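Local structure of GCN5-related N-acetyltransferase (Anabaena variabilis, 2OZG) at residues Ala308-Glu313 against Gly343-Asp348; Arg300-Gly305 against Thr382-Gly387. The protein binds coenzyme A and probably transfers an acetyl group from acetyl-coenzyme A to an amine, perhaps that of an aminoglycoside. One frame throughout, in Å; residues are numbered along the deposited sequence.

Contact 1. Residues Ala308-Glu313 against Gly343-Asp348; sequences AELHLE and GELQLD
E344 leaves the turn ahead of strand 345-348 with its CG between the backbone N and the carbonyl carbon (chi1 58°), and its extended chain then reaches to the backbone of H311. There H311 N donates to E344 OE2 at 2.8 Å, nearly straight at 167°, meeting the oxygen on its anti side and somewhat out of the carboxylate plane. The two side chains cross obliquely, H311 CB lying 3.7 Å from E344 CG. The carboxylate thus takes the place that the G343 carbonyl would hold if the strand pairing ran on. The same OE2 forms a salt bridge with K380 of helix 375-385. An alanine at E344 would probably leave the H311 N-H without its acceptor and K380 without its carboxylate mate. The imidazole of H311 has partners of its own: NE2 donates to E309 OE1 at 2.9 Å, in the ring plane, and ND1 accepts from K342 N, so two bonds fix its rotation. Strands 308-315 and 345-348 are the parallel pair within the mixed five-stranded sheet of the sterol carrier protein domain, L312 facing L345 and E313 facing Q346. L345 N bonds to H311 O, E313 N to L345 O, and L347 N to E313 O at 3.0 Å. On the leucine face, L345 has its CG anti to the backbone N (chi1 -176°); it runs alongside L312 in the same direction, L345 CD2 lying 3.9 Å from L312 CD2. L345 CD1 comes within 4.2 Å of L310 CD1. L310 also packs on A377 and A381 of helix 375-385. On the other face, E313 OE1 rests 3.5 Å from Q346 CG, and a water donates both to E313 OE1 and to G343 O.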
loop_
_atom_site.group_PDB
_atom_site.type_symbol
_atom_site.label_atom_id
_atom_site.label_comp_id
_atom_site.label_asym_id
_atom_site.label_seq_id
_atom_site.Cartn_x
_atom_site.Cartn_y
_atom_site.Cartn_z
ATOM N N ALA A 308 0.557 27.956 48.654
ATOM C CA ALA A 308 1.548 26.957 49.007
ATOM C C ALA A 308 2.939 27.446 48.811
ATOM O O ALA A 308 3.198 28.271 47.946
ATOM C CB ALA A 308 1.365 25.733 48.168
ATOM N N GLU A 309 3.838 26.885 49.608
ATOM C CA GLU A 309 5.243 27.148 49.513
ATOM C C GLU A 309 5.938 25.823 49.127
ATOM O O GLU A 309 5.878 24.846 49.871
ATOM C CB GLU A 309 5.699 27.621 50.858
ATOM C CG GLU A 309 6.973 28.328 50.898
ATOM C CD GLU A 309 7.231 28.851 52.301
ATOM O OE1 GLU A 309 7.776 28.080 53.116
ATOM O OE2 GLU A 309 6.902 30.031 52.573
ATOM N N LEU A 310 6.572 25.781 47.976
ATOM C CA LEU A 310 7.257 24.576 47.550
ATOM C C LEU A 310 8.762 24.782 47.616
ATOM O O LEU A 310 9.279 25.714 47.010
ATOM C CB LEU A 310 6.800 24.157 46.113
ATOM C CG LEU A 310 7.377 22.855 45.548
ATOM C CD1 LEU A 310 7.119 21.657 46.450
ATOM C CD2 LEU A 310 6.801 22.615 44.194
ATOM N N HIS A 311 9.465 23.923 48.357
ATOM C CA HIS A 311 10.925 24.057 48.545
ATOM C C HIS A 311 11.661 23.149 47.565
ATOM O O HIS A 311 11.761 21.943 47.751
ATOM C CB HIS A 311 11.334 23.775 50.003
ATOM C CG HIS A 311 10.872 24.799 50.989
ATOM N ND1 HIS A 311 11.648 25.208 52.047
ATOM C CD2 HIS A 311 9.729 25.521 51.062
ATOM C CE1 HIS A 311 10.987 26.106 52.754
ATOM N NE2 HIS A 311 9.825 26.323 52.165
ATOM N N LEU A 312 12.202 23.764 46.529
ATOM C CA LEU A 312 12.832 23.060 45.406
ATOM C C LEU A 312 14.329 22.979 45.546
ATOM O O LEU A 312 14.964 23.849 46.188
ATOM C CB LEU A 312 12.606 23.866 44.122
ATOM C CG LEU A 312 11.175 24.139 43.616
ATOM C CD1 LEU A 312 11.137 25.317 42.629
ATOM C CD2 LEU A 312 10.669 22.872 42.931
ATOM N N GLU A 313 14.883 21.942 44.941
ATOM C CA GLU A 313 16.316 21.769 44.839
ATOM C C GLU A 313 16.622 21.417 43.408
ATOM O O GLU A 313 16.309 20.344 42.934
ATOM C CB GLU A 313 16.842 20.710 45.787
ATOM C CG GLU A 313 18.355 20.793 45.941
ATOM C CD GLU A 313 18.824 19.984 47.099
ATOM O OE1 GLU A 313 18.499 18.781 47.142
ATOM O OE2 GLU A 313 19.495 20.556 47.979
ATOM N N GLY A 343 14.669 22.146 50.201
ATOM C CA GLY A 343 14.811 21.280 49.043
ATOM C C GLY A 343 14.109 19.943 49.216
ATOM O O GLY A 343 14.712 18.882 49.061
ATOM N N GLU A 344 12.807 20.031 49.463
ATOM C CA GLU A 344 11.915 18.913 49.635
ATOM C C GLU A 344 11.576 18.266 48.315
ATOM O O GLU A 344 11.075 17.156 48.308
ATOM C CB GLU A 344 10.615 19.348 50.340
ATOM C CG GLU A 344 9.816 20.456 49.611
ATOM C CD GLU A 344 8.605 21.081 50.394
ATOM O OE1 GLU A 344 8.206 20.605 51.488
ATOM O OE2 GLU A 344 8.074 22.089 49.867
ATOM N N LEU A 345 11.797 18.967 47.212
ATOM C CA LEU A 345 11.511 18.413 45.896
ATOM C C LEU A 345 12.712 18.674 45.043
ATOM O O LEU A 345 13.011 19.833 44.732
ATOM C CB LEU A 345 10.243 19.000 45.309
ATOM C CG LEU A 345 9.766 18.430 43.955
ATOM C CD1 LEU A 345 8.295 18.731 43.746
ATOM C CD2 LEU A 345 10.549 18.988 42.789
ATOM N N GLN A 346 13.401 17.590 44.677
ATOM C CA GLN A 346 14.657 17.660 43.940
ATOM C C GLN A 346 14.529 17.196 42.529
ATOM O O GLN A 346 13.936 16.158 42.263
ATOM C CB GLN A 346 15.668 16.743 44.603
ATOM C CG GLN A 346 15.651 16.924 46.129
ATOM C CD GLN A 346 15.793 15.566 46.837
ATOM O OE1 GLN A 346 14.799 14.979 47.276
ATOM N NE2 GLN A 346 17.008 15.034 46.860
ATOM N N LEU A 347 15.145 17.943 41.624
ATOM C CA LEU A 347 15.092 17.604 40.238
ATOM C C LEU A 347 16.168 18.342 39.464
ATOM O O LEU A 347 16.756 19.318 39.906
ATOM C CB LEU A 347 13.704 17.947 39.659
ATOM C CG LEU A 347 13.032 19.248 40.034
ATOM C CD1 LEU A 347 13.878 20.448 40.025
ATOM C CD2 LEU A 347 11.816 19.480 39.133
ATOM N N ASP A 348 16.420 17.824 38.283
ATOM C CA ASP A 348 17.308 18.439 37.352
ATOM C C ASP A 348 16.497 19.497 36.634
ATOM O O ASP A 348 15.272 19.413 36.578
ATOM C CB ASP A 348 17.744 17.367 36.337
ATOM C CG ASP A 348 18.729 17.899 35.335
ATOM O OD1 ASP A 348 19.860 18.200 35.768
ATOM O OD2 ASP A 348 18.356 18.026 34.126
HETATM O O HOH W 1 14.382 24.526 48.945
HETATM O O HOH W 2 17.536 18.574 49.613
#

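Contact 2. Residues Arg300-Gly305 against Thr382-Gly387; sequences RGYPLG and TQIFAG
The guanidinium of R300 has the rim of the F385 ring over one face: F385 CD1 stands 4.0 Å from R300 CZ, offset from the centre, and the two planes are 87° apart. Seen from the phenyl group, R300 NH2 lies at the ring edge. One face of F385 is covered by its neighbour I384, whose CG2 sits over the ring centre. That methyl also touches Y302, 3.5 Å from CE1, and so packs against both aromatic rings. The Y302 ring has I384 O at its edge, in plane, 3.6 Å from CD1, and F385 CE1 lies near the same plane. At the guanidinium edge, in plane, a water accepts from R300 NH1 at 2.8 Å and donates to I384 O and A386 O. P303 packs against the first of these carbonyls, its CD 3.2 Å from I384 O. The contact joins the loop between helix 293-299 and strand 308-315 to the C-terminal part of helix 375-385, within the sterol carrier protein domain. Y356 makes a cation-pi contact with R300 and accepts from NH2 through its O; Y302 OH bonds to L297 O, and Q383 NE2 reaches L304 O of the second subunit. The R300 charge, met chiefly by Y356, is probably also stabilised by the partial negative charge of the water-bridged carbonyls near the C-terminal end of helix 375-385.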
loop_
_atom_site.group_PDB
_atom_site.type_symbol
_atom_site.label_atom_id
_atom_site.label_comp_id
_atom_site.label_asym_id
_atom_site.label_seq_id
_atom_site.Cartn_x
_atom_site.Cartn_y
_atom_site.Cartn_z
ATOM N N ARG A 300 5.193 33.106 35.301
ATOM C CA ARG A 300 4.073 32.204 35.007
ATOM C C ARG A 300 2.843 32.533 35.822
ATOM O O ARG A 300 2.979 33.072 36.916
ATOM C CB ARG A 300 4.512 30.792 35.442
ATOM C CG ARG A 300 3.694 29.631 34.957
ATOM C CD ARG A 300 4.128 28.433 35.700
ATOM N NE ARG A 300 3.538 27.171 35.264
ATOM C CZ ARG A 300 2.353 26.718 35.622
ATOM N NH1 ARG A 300 1.537 27.459 36.356
ATOM N NH2 ARG A 300 1.959 25.533 35.212
ATOM N N GLY A 301 1.647 32.244 35.292
ATOM C CA GLY A 301 0.423 32.315 36.078
ATOM C C GLY A 301 0.224 31.024 36.860
ATOM O O GLY A 301 0.670 29.952 36.422
ATOM N N TYR A 302 -0.491 31.116 37.989
ATOM C CA TYR A 302 -0.782 29.966 38.828
ATOM C C TYR A 302 -2.269 29.893 39.069
ATOM O O TYR A 302 -2.968 30.916 39.018
ATOM C CB TYR A 302 -0.011 30.072 40.145
ATOM C CG TYR A 302 1.482 29.942 39.902
ATOM C CD1 TYR A 302 2.059 28.712 39.792
ATOM C CD2 TYR A 302 2.267 31.060 39.621
ATOM C CE1 TYR A 302 3.404 28.573 39.500
ATOM C CE2 TYR A 302 3.602 30.931 39.294
ATOM C CZ TYR A 302 4.168 29.689 39.258
ATOM O OH TYR A 302 5.493 29.504 38.960
ATOM N N PRO A 303 -2.776 28.691 39.372
ATOM C CA PRO A 303 -4.216 28.624 39.596
ATOM C C PRO A 303 -4.643 29.402 40.817
ATOM O O PRO A 303 -3.931 29.431 41.811
ATOM C CB PRO A 303 -4.480 27.124 39.831
ATOM C CG PRO A 303 -3.277 26.413 39.392
ATOM C CD PRO A 303 -2.140 27.386 39.578
ATOM N N LEU A 304 -5.809 30.037 40.747
ATOM C CA LEU A 304 -6.381 30.672 41.914
ATOM C C LEU A 304 -6.887 29.598 42.901
ATOM O O LEU A 304 -7.347 28.522 42.507
ATOM C CB LEU A 304 -7.539 31.596 41.506
ATOM C CG LEU A 304 -7.190 32.835 40.679
ATOM C CD1 LEU A 304 -8.474 33.496 40.172
ATOM C CD2 LEU A 304 -6.352 33.817 41.547
ATOM N N GLY A 305 -6.820 29.935 44.170
ATOM C CA GLY A 305 -7.258 29.091 45.253
ATOM C C GLY A 305 -6.109 28.311 45.855
ATOM O O GLY A 305 -6.293 27.606 46.828
ATOM N N THR A 382 1.587 19.477 42.909
ATOM C CA THR A 382 0.449 19.114 42.087
ATOM C C THR A 382 -0.533 20.265 42.038
ATOM O O THR A 382 -1.047 20.589 40.981
ATOM C CB THR A 382 -0.239 17.858 42.644
ATOM O OG1 THR A 382 0.703 16.803 42.672
ATOM C CG2 THR A 382 -1.405 17.437 41.818
ATOM N N GLN A 383 -0.767 20.890 43.185
ATOM C CA GLN A 383 -1.695 22.000 43.272
ATOM C C GLN A 383 -1.182 23.205 42.464
ATOM O O GLN A 383 -1.940 23.839 41.708
ATOM C CB GLN A 383 -1.864 22.412 44.747
ATOM C CG GLN A 383 -2.564 21.338 45.612
ATOM C CD GLN A 383 -2.504 21.640 47.088
ATOM O OE1 GLN A 383 -1.642 22.405 47.529
ATOM N NE2 GLN A 383 -3.381 21.011 47.871
ATOM N N ILE A 384 0.109 23.503 42.626
ATOM C CA ILE A 384 0.757 24.653 41.938
ATOM C C ILE A 384 0.766 24.555 40.420
ATOM O O ILE A 384 0.451 25.540 39.708
ATOM C CB ILE A 384 2.216 24.837 42.453
ATOM C CG1 ILE A 384 2.206 25.270 43.917
ATOM C CG2 ILE A 384 3.017 25.880 41.668
ATOM C CD1 ILE A 384 3.557 25.221 44.611
ATOM N N PHE A 385 1.161 23.387 39.914
ATOM C CA PHE A 385 1.410 23.260 38.462
ATOM C C PHE A 385 0.296 22.653 37.642
ATOM O O PHE A 385 0.465 22.478 36.452
ATOM C CB PHE A 385 2.726 22.500 38.203
ATOM C CG PHE A 385 3.947 23.247 38.705
ATOM C CD1 PHE A 385 4.449 24.340 37.981
ATOM C CD2 PHE A 385 4.595 22.848 39.864
ATOM C CE1 PHE A 385 5.536 25.069 38.463
ATOM C CE2 PHE A 385 5.704 23.583 40.371
ATOM C CZ PHE A 385 6.162 24.677 39.657
ATOM N N ALA A 386 -0.844 22.397 38.264
ATOM C CA ALA A 386 -2.003 21.772 37.589
ATOM C C ALA A 386 -2.484 22.697 36.501
ATOM O O ALA A 386 -2.434 23.914 36.660
ATOM C CB ALA A 386 -3.120 21.532 38.591
ATOM N N GLY A 387 -2.945 22.127 35.397
ATOM C CA GLY A 387 -3.385 22.937 34.299
ATOM C C GLY A 387 -3.739 22.108 33.083
ATOM O O GLY A 387 -3.505 20.910 33.040
HETATM O O HOH W 3 -0.401 25.649 37.180
#

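Along the chain the order is 300-305, 308-313, 343-348, 382-387, so contact 2 spans the residues that make contact 1. All four segments belong to the sterol carrier protein domain, away from the coenzyme A site, and the two centres lie about 15 Å apart. Contact 1 pairs strands inside the five-stranded sheet; contact 2 ties the loop leading into its first strand to helix 375-385, which packs on that sheet. The two meet directly, L310 CB lying 3.7 Å from I384 CD1, with F385 also on L310. Sheet, helix and entry loop therefore share one apolar core, and contact 2 additionally borders the second subunit.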